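Local coordinates for phosphoserine aminotransferase SerC (Cytophaga hutchinsonii ATCC 33406, PDB 3FFR), which probably catalyses the pyridoxal phosphate-dependent transamination between glutamate and 3-phosphohydroxypyruvate that yields phosphoserine, at residues R20-T25 with L252-G257; E43-A48 with V64-S69; S49-T54 with D258-S263; L172-F177 with Q270-A275. All coordinates share one frame; numbering follows the deposited sequence.

Interaction 1 of 4, residues R20-T25 with L252-G257; sequences RQHMIT and LGKVTG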
# COMPACT_ATOMS: atom_id res chain seq x y z
N ARG A 20 -7.06 9.28 16.73
CA ARG A 20 -6.80 8.35 17.86
C ARG A 20 -8.06 7.60 18.27
O ARG A 20 -8.06 6.37 18.40
CB ARG A 20 -6.20 9.09 19.06
CG ARG A 20 -5.87 8.16 20.21
CD ARG A 20 -5.28 8.90 21.42
NE ARG A 20 -4.84 7.87 22.36
CZ ARG A 20 -3.59 7.44 22.47
NH1 ARG A 20 -2.61 8.03 21.78
NH2 ARG A 20 -3.32 6.46 23.33
N GLN A 21 -9.15 8.33 18.45
CA GLN A 21 -10.36 7.64 18.89
C GLN A 21 -10.91 6.75 17.78
O GLN A 21 -11.38 5.64 18.08
CB GLN A 21 -11.43 8.56 19.51
CG GLN A 21 -12.65 7.75 20.02
CD GLN A 21 -12.30 6.54 20.93
OE1 GLN A 21 -11.72 6.70 22.02
NE2 GLN A 21 -12.70 5.33 20.50
N HIS A 22 -10.78 7.16 16.53
CA HIS A 22 -11.23 6.32 15.41
C HIS A 22 -10.44 5.05 15.29
O HIS A 22 -10.98 4.00 14.91
CB HIS A 22 -11.24 7.06 14.07
CG HIS A 22 -12.22 8.19 14.00
ND1 HIS A 22 -13.53 8.07 14.43
CD2 HIS A 22 -12.09 9.43 13.49
CE1 HIS A 22 -14.15 9.22 14.21
NE2 HIS A 22 -13.30 10.06 13.63
N MSE A 23 -9.14 5.12 15.62
CA MSE A 23 -8.28 3.94 15.56
C MSE A 23 -8.69 2.97 16.68
O MSE A 23 -8.64 1.73 16.55
CB MSE A 23 -6.82 4.29 15.70
CG MSE A 23 -5.87 3.09 15.58
SE MSE A 23 -5.78 2.44 13.78
CE MSE A 23 -4.35 3.64 13.16
N ILE A 24 -9.09 3.53 17.81
CA ILE A 24 -9.53 2.66 18.92
C ILE A 24 -10.80 1.93 18.48
O ILE A 24 -10.99 0.73 18.74
CB ILE A 24 -9.75 3.41 20.23
CG1 ILE A 24 -8.43 4.01 20.69
CG2 ILE A 24 -10.28 2.46 21.28
CD1 ILE A 24 -7.35 3.03 20.82
N THR A 25 -11.65 2.66 17.79
CA THR A 25 -12.87 2.05 17.25
C THR A 25 -12.51 0.93 16.27
O THR A 25 -13.12 -0.15 16.27
CB THR A 25 -13.76 3.07 16.56
OG1 THR A 25 -14.14 4.08 17.50
CG2 THR A 25 -15.02 2.41 16.04
N LEU A 252 -10.23 6.94 6.80
CA LEU A 252 -10.57 7.98 5.82
C LEU A 252 -12.07 8.31 5.83
O LEU A 252 -12.49 9.48 5.75
CB LEU A 252 -10.10 7.63 4.40
CG LEU A 252 -10.24 8.73 3.33
CD1 LEU A 252 -9.47 10.03 3.69
CD2 LEU A 252 -9.80 8.19 1.95
N GLY A 253 -12.89 7.29 5.92
CA GLY A 253 -14.34 7.49 5.96
C GLY A 253 -14.74 8.22 7.23
O GLY A 253 -15.61 9.07 7.21
N LYS A 254 -14.07 7.91 8.33
CA LYS A 254 -14.38 8.57 9.61
C LYS A 254 -13.96 10.04 9.59
O LYS A 254 -14.71 10.95 9.99
CB LYS A 254 -13.71 7.86 10.79
CG LYS A 254 -14.26 6.46 11.09
CD LYS A 254 -15.74 6.49 11.49
CE LYS A 254 -16.25 5.12 11.89
NZ LYS A 254 -17.69 5.17 12.31
N VAL A 255 -12.73 10.29 9.14
CA VAL A 255 -12.19 11.68 9.09
C VAL A 255 -12.95 12.53 8.10
O VAL A 255 -13.27 13.69 8.36
CB VAL A 255 -10.67 11.68 8.79
CG1 VAL A 255 -10.16 13.06 8.36
CG2 VAL A 255 -9.91 11.14 10.03
N THR A 256 -13.26 11.95 6.96
CA THR A 256 -14.04 12.71 5.99
C THR A 256 -15.42 13.01 6.57
O THR A 256 -15.98 14.06 6.28
CB THR A 256 -14.15 12.05 4.62
OG1 THR A 256 -14.64 10.69 4.74
CG2 THR A 256 -12.77 12.04 3.92
N GLY A 257 -15.94 12.11 7.40
CA GLY A 257 -17.23 12.37 8.07
C GLY A 257 -17.11 13.60 8.96
O GLY A 257 -17.97 14.51 8.99
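His22 and Lys254 form a CH-pi contact between two helices distant in sequence, the N-terminal helix 19-28 and helix 246-262, close to the boundary with the second subunit. The two helices come near each other at this pair, with 7.0 Å between His22 CA and Lys254 CA. The first methylene of the lysine does the work: Lys254 CB lies 3.4 Å from the centroid of the His22 ring and 5° off the ring normal, so this carbon sits over the middle of one face. His22 CG stands beside the backbone N and anti to the carbonyl carbon (chi1 -64°), a setting that lays the imidazole against the neighbouring helix. The lysine chain then folds at chi2 (-62°), carrying Lys254 CG past the same ring, 3.8 Å from His22 ND1, while the amino end runs on away from it. Lys254 NZ remains 5.5 Å from His22 ND1, so the chain meets the imidazole through its carbons and not its charge. Val255 adds a lesser apolar touch, its CG2 lying 4.4 Å from His22 CD2. The imidazole is fixed in rotation from its far end, because His22 NE2 is hydrogen-bonded to Asp258, one turn beyond Lys254 on the same helix. Around the pair, Met23 packs on Met247 and Leu251 of helix 246-262, Ile24 meets Ile24 of the second subunit, and on another flank of helix 246-262 Leu252 and Thr256 lean on Leu52 of helix 39-55.

Interaction 2 of 4, residues E43-A48 with V64-S69; sequences EVYKTA and VLFLAS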
# COMPACT_ATOMS: atom_id res chain seq x y z
N GLU A 43 -19.29 -1.87 3.32
CA GLU A 43 -19.88 -0.69 3.98
C GLU A 43 -18.82 0.37 4.32
O GLU A 43 -19.02 1.58 4.17
CB GLU A 43 -20.61 -1.12 5.27
CG GLU A 43 -21.88 -1.90 5.02
CD GLU A 43 -22.52 -2.46 6.31
OE1 GLU A 43 -22.09 -2.07 7.43
OE2 GLU A 43 -23.44 -3.31 6.19
N VAL A 44 -17.67 -0.12 4.78
CA VAL A 44 -16.53 0.74 5.14
C VAL A 44 -16.03 1.46 3.89
O VAL A 44 -15.84 2.69 3.85
CB VAL A 44 -15.40 -0.09 5.82
CG1 VAL A 44 -14.05 0.67 5.98
CG2 VAL A 44 -15.90 -0.63 7.21
N TYR A 45 -15.87 0.66 2.85
CA TYR A 45 -15.41 1.17 1.55
C TYR A 45 -16.37 2.27 1.10
O TYR A 45 -15.95 3.39 0.78
CB TYR A 45 -15.34 0.04 0.52
CG TYR A 45 -14.94 0.48 -0.86
CD1 TYR A 45 -15.82 1.24 -1.65
CD2 TYR A 45 -13.71 0.15 -1.38
CE1 TYR A 45 -15.45 1.67 -2.93
CE2 TYR A 45 -13.32 0.54 -2.66
CZ TYR A 45 -14.18 1.31 -3.42
OH TYR A 45 -13.75 1.72 -4.66
N LYS A 46 -17.66 1.97 1.11
CA LYS A 46 -18.65 2.89 0.55
C LYS A 46 -18.72 4.17 1.32
O LYS A 46 -18.92 5.25 0.75
CB LYS A 46 -20.03 2.23 0.50
CG LYS A 46 -21.04 2.98 -0.31
CD LYS A 46 -22.30 2.15 -0.45
CE LYS A 46 -23.27 2.77 -1.46
NZ LYS A 46 -23.74 4.12 -1.08
N THR A 47 -18.49 4.08 2.61
CA THR A 47 -18.50 5.29 3.45
C THR A 47 -17.40 6.26 3.00
O THR A 47 -17.63 7.45 2.82
CB THR A 47 -18.30 4.93 4.93
OG1 THR A 47 -19.42 4.16 5.38
CG2 THR A 47 -18.14 6.17 5.79
N ALA A 48 -16.20 5.71 2.82
CA ALA A 48 -15.04 6.53 2.39
C ALA A 48 -15.28 7.08 0.99
O ALA A 48 -15.11 8.27 0.74
CB ALA A 48 -13.73 5.72 2.43
N VAL A 64 -14.05 7.14 -7.75
CA VAL A 64 -13.01 7.20 -6.75
C VAL A 64 -12.37 5.82 -6.70
O VAL A 64 -13.09 4.83 -6.54
CB VAL A 64 -13.59 7.51 -5.35
CG1 VAL A 64 -12.54 7.30 -4.24
CG2 VAL A 64 -14.15 8.91 -5.26
N LEU A 65 -11.05 5.75 -6.84
CA LEU A 65 -10.29 4.50 -6.75
C LEU A 65 -9.21 4.59 -5.67
O LEU A 65 -8.57 5.62 -5.49
CB LEU A 65 -9.62 4.11 -8.09
CG LEU A 65 -10.58 4.00 -9.28
CD1 LEU A 65 -9.74 3.66 -10.54
CD2 LEU A 65 -11.71 2.94 -9.03
N PHE A 66 -9.07 3.48 -4.96
CA PHE A 66 -8.05 3.37 -3.92
C PHE A 66 -6.83 2.54 -4.34
O PHE A 66 -6.95 1.41 -4.85
CB PHE A 66 -8.62 2.77 -2.64
CG PHE A 66 -9.74 3.58 -2.04
CD1 PHE A 66 -9.56 4.90 -1.64
CD2 PHE A 66 -10.99 3.02 -1.88
CE1 PHE A 66 -10.60 5.63 -1.07
CE2 PHE A 66 -12.03 3.75 -1.32
CZ PHE A 66 -11.84 5.05 -0.93
N LEU A 67 -5.67 3.15 -4.11
CA LEU A 67 -4.35 2.56 -4.40
C LEU A 67 -3.44 2.68 -3.17
O LEU A 67 -3.88 3.10 -2.09
CB LEU A 67 -3.71 3.13 -5.66
CG LEU A 67 -4.54 2.99 -6.94
CD1 LEU A 67 -5.64 4.04 -7.08
CD2 LEU A 67 -3.62 2.99 -8.22
N ALA A 68 -2.16 2.36 -3.33
CA ALA A 68 -1.27 2.27 -2.15
C ALA A 68 -0.61 3.59 -1.79
O ALA A 68 -0.26 3.84 -0.64
CB ALA A 68 -0.17 1.21 -2.39
N SER A 69 -0.38 4.41 -2.82
CA SER A 69 0.36 5.67 -2.65
C SER A 69 0.13 6.59 -3.84
O SER A 69 -0.39 6.15 -4.87
CB SER A 69 1.90 5.37 -2.58
OG SER A 69 2.36 4.74 -3.77
O HOH W 1 -15.28 3.94 -5.36
O HOH W 2 -11.01 1.43 -5.33
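Phe66 and Tyr45 meet as a T-shaped, edge-to-face aromatic pair where helix 39-55 covers strand 62-67, an outermost strand, within this chain, of the seven-stranded mixed sheet of a fold-type I, pyridoxal phosphate-dependent aminotransferase. The helix runs across the strand, with 118° between their N-to-C directions and 10.5 Å between the axes of the two segments. The edge of Phe66 is turned to the face of Tyr45: the centroids are 5.1 Å apart and the planes stand at 79°. Phe66 CE2 sits above the tyrosine ring toward its rim, and the closest carbons, Tyr45 CE2 and Phe66 CD2, are 3.5 Å apart. Tyr45 leaves the helix with CG anti to the backbone N (chi1 177°), a course that swings its hydroxyl to the strand. Farther round the phenylalanine, Ala48 CB, one helical turn after Tyr45, touches Phe66 CZ at 3.9 Å. Val201 and Leu252 also pack on Phe66, so it is enclosed by strand and helix alike. With a leucine in place of Tyr45, the edge of Phe66 would probably lose its aromatic face and two bridging waters their shared hydroxyl. Those waters link Tyr45 OH to the strand backbone on the side turned from strand 200-205, with which Leu65 and Leu67 pair. One donates to Val64 O at 2.6 Å; the other, lying in the plane of the tyrosine ring, accepts from Phe66 N at 2.8 Å.

Interaction 3 of 4, residues S49-T54 with D258-S263; sequences SDNLKT and DMLQIS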
# COMPACT_ATOMS: atom_id res chain seq x y z
N SER A 49 -15.70 6.20 0.09
CA SER A 49 -15.96 6.62 -1.32
C SER A 49 -17.06 7.68 -1.42
O SER A 49 -16.89 8.76 -2.01
CB SER A 49 -16.29 5.39 -2.19
OG SER A 49 -16.47 5.73 -3.54
N ASP A 50 -18.20 7.41 -0.79
CA ASP A 50 -19.30 8.37 -0.80
C ASP A 50 -18.92 9.69 -0.15
O ASP A 50 -19.30 10.76 -0.62
CB ASP A 50 -20.54 7.82 -0.07
CG ASP A 50 -21.32 6.79 -0.88
OD1 ASP A 50 -21.01 6.61 -2.07
OD2 ASP A 50 -22.26 6.15 -0.32
N ASN A 51 -18.24 9.61 1.00
CA ASN A 51 -17.90 10.85 1.74
C ASN A 51 -16.98 11.74 0.93
O ASN A 51 -17.08 12.94 0.97
CB ASN A 51 -17.28 10.59 3.12
CG ASN A 51 -18.29 10.13 4.16
OD1 ASN A 51 -19.52 10.09 3.89
ND2 ASN A 51 -17.79 9.77 5.37
N LEU A 52 -16.08 11.12 0.16
CA LEU A 52 -15.18 11.90 -0.70
C LEU A 52 -15.99 12.57 -1.80
O LEU A 52 -15.74 13.72 -2.16
CB LEU A 52 -14.05 11.05 -1.30
CG LEU A 52 -12.92 10.69 -0.34
CD1 LEU A 52 -12.04 9.57 -0.95
CD2 LEU A 52 -12.07 11.94 -0.00
N LYS A 53 -16.95 11.83 -2.35
CA LYS A 53 -17.77 12.40 -3.45
C LYS A 53 -18.56 13.59 -2.93
O LYS A 53 -18.77 14.59 -3.61
CB LYS A 53 -18.68 11.35 -4.06
CG LYS A 53 -17.92 10.27 -4.81
CD LYS A 53 -18.77 9.07 -5.25
CE LYS A 53 -17.91 8.03 -5.92
NZ LYS A 53 -18.67 6.83 -6.40
N THR A 54 -19.01 13.47 -1.69
CA THR A 54 -19.82 14.55 -1.10
C THR A 54 -18.91 15.76 -0.77
O THR A 54 -19.17 16.93 -1.15
CB THR A 54 -20.55 14.06 0.16
OG1 THR A 54 -21.39 12.96 -0.17
CG2 THR A 54 -21.39 15.18 0.77
N ASP A 258 -16.02 13.62 9.69
CA ASP A 258 -15.73 14.74 10.59
C ASP A 258 -15.62 16.03 9.77
O ASP A 258 -16.10 17.08 10.16
CB ASP A 258 -14.43 14.50 11.39
CG ASP A 258 -14.52 13.34 12.37
OD1 ASP A 258 -15.63 13.14 12.93
OD2 ASP A 258 -13.50 12.64 12.60
N MSE A 259 -14.94 15.93 8.63
CA MSE A 259 -14.72 17.09 7.78
C MSE A 259 -16.03 17.64 7.22
O MSE A 259 -16.24 18.85 7.11
CB MSE A 259 -13.72 16.81 6.64
CG MSE A 259 -12.34 16.64 7.12
SE MSE A 259 -11.15 16.24 5.61
CE MSE A 259 -9.46 16.33 6.53
N LEU A 260 -16.91 16.72 6.90
CA LEU A 260 -18.22 17.09 6.37
C LEU A 260 -19.03 17.88 7.38
O LEU A 260 -19.90 18.66 6.99
CB LEU A 260 -19.02 15.89 5.91
CG LEU A 260 -18.56 15.25 4.61
CD1 LEU A 260 -19.13 13.83 4.47
CD2 LEU A 260 -18.92 16.13 3.45
N GLN A 261 -18.76 17.67 8.67
CA GLN A 261 -19.49 18.39 9.72
C GLN A 261 -19.06 19.85 9.73
O GLN A 261 -19.84 20.73 10.07
CB GLN A 261 -19.31 17.74 11.09
CG GLN A 261 -19.94 16.35 11.18
CD GLN A 261 -21.46 16.41 11.07
OE1 GLN A 261 -22.14 16.94 11.95
NE2 GLN A 261 -22.00 15.86 9.98
N ILE A 262 -17.81 20.10 9.34
CA ILE A 262 -17.29 21.47 9.27
C ILE A 262 -17.68 22.10 7.93
O ILE A 262 -18.05 23.28 7.85
CB ILE A 262 -15.77 21.51 9.41
CG1 ILE A 262 -15.33 20.87 10.73
CG2 ILE A 262 -15.20 22.94 9.31
CD1 ILE A 262 -13.83 20.68 10.80
N SER A 263 -17.62 21.25 6.92
CA SER A 263 -17.85 21.56 5.47
C SER A 263 -16.51 21.90 4.83
O SER A 263 -15.60 22.44 5.48
CB SER A 263 -18.87 22.68 5.19
OG SER A 263 -18.36 23.99 5.39
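Asn51 and Leu260 mark the nearest approach of the backbones of helices 39-55 and 246-262 here, their CA atoms 7.8 Å apart. Leu260 carries the whole contact, dividing its two methyl groups between residues one turn apart on the other helix. Leu260 CD1 touches the amide end of Asn51, at 3.8 Å from Asn51 CG and equally far from Asn51 OD1, with the two side chains meeting at a slant. Leu260 CD2 turns instead to Thr54 and lies 3.8 Å from the methyl Thr54 CG2, the side chains crossing at about a right angle. Thr54 presents that methyl because CG2 is anti to the backbone N, which leaves OG1 on the other branch (chi1 -59°). The amide of Asn51 is held elsewhere: ND2 donates to Gly253 O, and weakly to Thr256 OG1, of helix 246-262, so OD1 and CG remain beside the leucine. Leu55 of helix 39-55 also packs on Leu260. Beyond it, helix 246-262 gives way at Ser263, whose positive phi (92°) breaks the run; Ser263 OG caps the N-terminus of helix 264-284 at Gly266 N. Thr54, with Asp50 and Lys53, borders a bound polyethylene glycol, probably a crystallisation additive. The arrangement is a surface helix-helix contact of the fold-type I aminotransferase architecture, in which an early helix packs against helix 246-262, the one just before helix 264-284, which leads to the five-stranded sheet.

Interaction 4 of 4, residues L172-F177 with Q270-A275; sequences LPYPKF and QTEEKA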
# COMPACT_ATOMS: atom_id res chain seq x y z
N LEU A 172 -5.32 19.04 -1.43
CA LEU A 172 -6.73 18.65 -1.31
C LEU A 172 -7.00 18.39 0.17
O LEU A 172 -6.21 17.71 0.83
CB LEU A 172 -7.02 17.41 -2.20
CG LEU A 172 -8.46 17.08 -2.58
CD1 LEU A 172 -9.05 18.17 -3.46
CD2 LEU A 172 -8.53 15.72 -3.29
N PRO A 173 -8.15 18.85 0.71
CA PRO A 173 -9.28 19.49 0.05
C PRO A 173 -9.35 21.01 -0.06
O PRO A 173 -10.44 21.56 -0.20
CB PRO A 173 -10.44 19.01 0.93
CG PRO A 173 -9.86 18.99 2.34
CD PRO A 173 -8.42 18.59 2.14
N TYR A 174 -8.20 21.69 -0.03
CA TYR A 174 -8.16 23.16 -0.17
C TYR A 174 -8.65 23.66 -1.55
O TYR A 174 -9.61 24.45 -1.64
CB TYR A 174 -6.81 23.74 0.21
CG TYR A 174 -6.88 25.23 0.09
CD1 TYR A 174 -7.63 25.98 1.00
CD2 TYR A 174 -6.26 25.89 -0.97
CE1 TYR A 174 -7.74 27.38 0.86
CE2 TYR A 174 -6.36 27.27 -1.11
CZ TYR A 174 -7.09 28.02 -0.21
OH TYR A 174 -7.16 29.40 -0.40
N PRO A 175 -7.98 23.27 -2.65
CA PRO A 175 -8.53 23.71 -3.93
C PRO A 175 -9.93 23.21 -4.19
O PRO A 175 -10.27 22.09 -3.84
CB PRO A 175 -7.59 23.09 -4.95
CG PRO A 175 -6.99 21.89 -4.23
CD PRO A 175 -6.83 22.38 -2.84
N LYS A 176 -10.71 24.07 -4.83
CA LYS A 176 -12.05 23.73 -5.23
C LYS A 176 -12.08 23.65 -6.75
O LYS A 176 -12.23 24.65 -7.46
CB LYS A 176 -13.09 24.72 -4.71
CG LYS A 176 -14.51 24.22 -5.00
CD LYS A 176 -15.62 25.08 -4.42
CE LYS A 176 -16.97 24.41 -4.65
NZ LYS A 176 -17.23 24.21 -6.10
N PHE A 177 -11.93 22.44 -7.24
CA PHE A 177 -11.85 22.23 -8.69
C PHE A 177 -13.16 22.39 -9.42
O PHE A 177 -14.24 22.17 -8.87
CB PHE A 177 -11.23 20.86 -9.04
CG PHE A 177 -9.79 20.74 -8.59
CD1 PHE A 177 -8.77 21.39 -9.31
CD2 PHE A 177 -9.46 20.06 -7.45
CE1 PHE A 177 -7.47 21.36 -8.88
CE2 PHE A 177 -8.13 20.00 -7.02
CZ PHE A 177 -7.14 20.67 -7.75
N GLN A 270 -10.69 28.11 7.38
CA GLN A 270 -9.82 27.81 8.53
C GLN A 270 -8.37 27.77 8.05
O GLN A 270 -7.45 28.27 8.70
CB GLN A 270 -10.25 26.53 9.24
CG GLN A 270 -11.52 26.73 10.03
CD GLN A 270 -12.13 25.47 10.59
OE1 GLN A 270 -11.77 24.36 10.23
NE2 GLN A 270 -13.12 25.65 11.46
N THR A 271 -8.18 27.15 6.90
CA THR A 271 -6.86 27.07 6.26
C THR A 271 -6.33 28.50 5.99
O THR A 271 -5.20 28.86 6.31
CB THR A 271 -6.95 26.24 4.94
OG1 THR A 271 -7.29 24.86 5.26
CG2 THR A 271 -5.64 26.33 4.12
N GLU A 272 -7.19 29.32 5.44
CA GLU A 272 -6.83 30.72 5.09
C GLU A 272 -6.52 31.56 6.32
O GLU A 272 -5.59 32.37 6.34
CB GLU A 272 -7.93 31.35 4.25
CG GLU A 272 -7.93 30.81 2.85
CD GLU A 272 -9.21 30.94 2.10
OE1 GLU A 272 -10.22 31.46 2.65
OE2 GLU A 272 -9.20 30.51 0.92
N GLU A 273 -7.27 31.34 7.39
CA GLU A 273 -7.04 32.10 8.62
C GLU A 273 -5.66 31.79 9.24
O GLU A 273 -4.96 32.68 9.74
CB GLU A 273 -8.15 31.80 9.61
CG GLU A 273 -8.09 32.59 10.85
CD GLU A 273 -9.25 32.29 11.76
OE1 GLU A 273 -9.90 31.22 11.57
OE2 GLU A 273 -9.46 33.12 12.68
N LYS A 274 -5.30 30.51 9.23
CA LYS A 274 -3.99 30.08 9.72
C LYS A 274 -2.86 30.58 8.84
O LYS A 274 -1.82 31.03 9.32
CB LYS A 274 -3.89 28.55 9.82
CG LYS A 274 -4.68 27.98 10.98
CD LYS A 274 -4.63 26.48 11.01
CE LYS A 274 -5.63 25.87 10.04
NZ LYS A 274 -5.26 24.46 9.65
N ALA A 275 -3.08 30.53 7.53
CA ALA A 275 -2.04 30.99 6.57
C ALA A 275 -1.78 32.49 6.79
O ALA A 275 -0.64 32.96 6.76
CB ALA A 275 -2.48 30.71 5.10
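The Tyr174 ring lies against helix 264-284, touching the methyl of Thr271 and reaching Glu272 with its hydroxyl. Near the CB end of the ring, the methyl Thr271 CG2 lies 3.7 Å from Tyr174 CD1, coming in obliquely. At the other end Tyr174 OH donates a hydrogen bond to Glu272 OE2, with a distance of 2.7 Å. The carboxylate oxygen receives it on its anti lone pair, the one turned away from OE1, and lies near the ring plane, while the carboxylate plane itself is turned 81° from that of the ring. Tyr174 reaches so far because CG is anti to the backbone N (chi1 -178°), and the glutamate is extended beyond CG to meet it. Thr271 OG1 bonds back to Ile267 O of its own helix, which leaves the methyl to face the tyrosine. A phenylalanine in place of Tyr174 would probably keep the touch on Thr271 but leave Glu272 OE2 without its phenolic donor, free to swing away. The backbone of the loop is tied to the same helix, since Tyr174 O accepts from Arg268 NE. The loop joins strands 163-167 and 184-188 of the seven-stranded sheet, whereas helix 264-284 leads to strand 288-290 of the five-stranded sheet; the contact thus lies at the junction of large and small domains typical of fold-type I aminotransferases.

In the fold
From the N terminus, helix 19-28 opens interaction 1, whose loop closes more than two hundred residues later on helix 246-262. Helix 39-55 follows and starts two contacts: interaction 2 closes quickly on strand 62-67 and is nested inside the loop of interaction 1, whereas interaction 3 closes on the end of helix 246-262 and crosses both. The three touch one another, uniting the N-terminal helices with an edge of the seven-stranded sheet; of these, interactions 1 and 2 also touch the second subunit. Interaction 4 begins at 172-177, after interaction 2 has closed, and crosses interactions 1 and 3 to end on helix 264-284, meeting interaction 3 where Gln270 touches Ile262 and extending the network toward the five-stranded sheet.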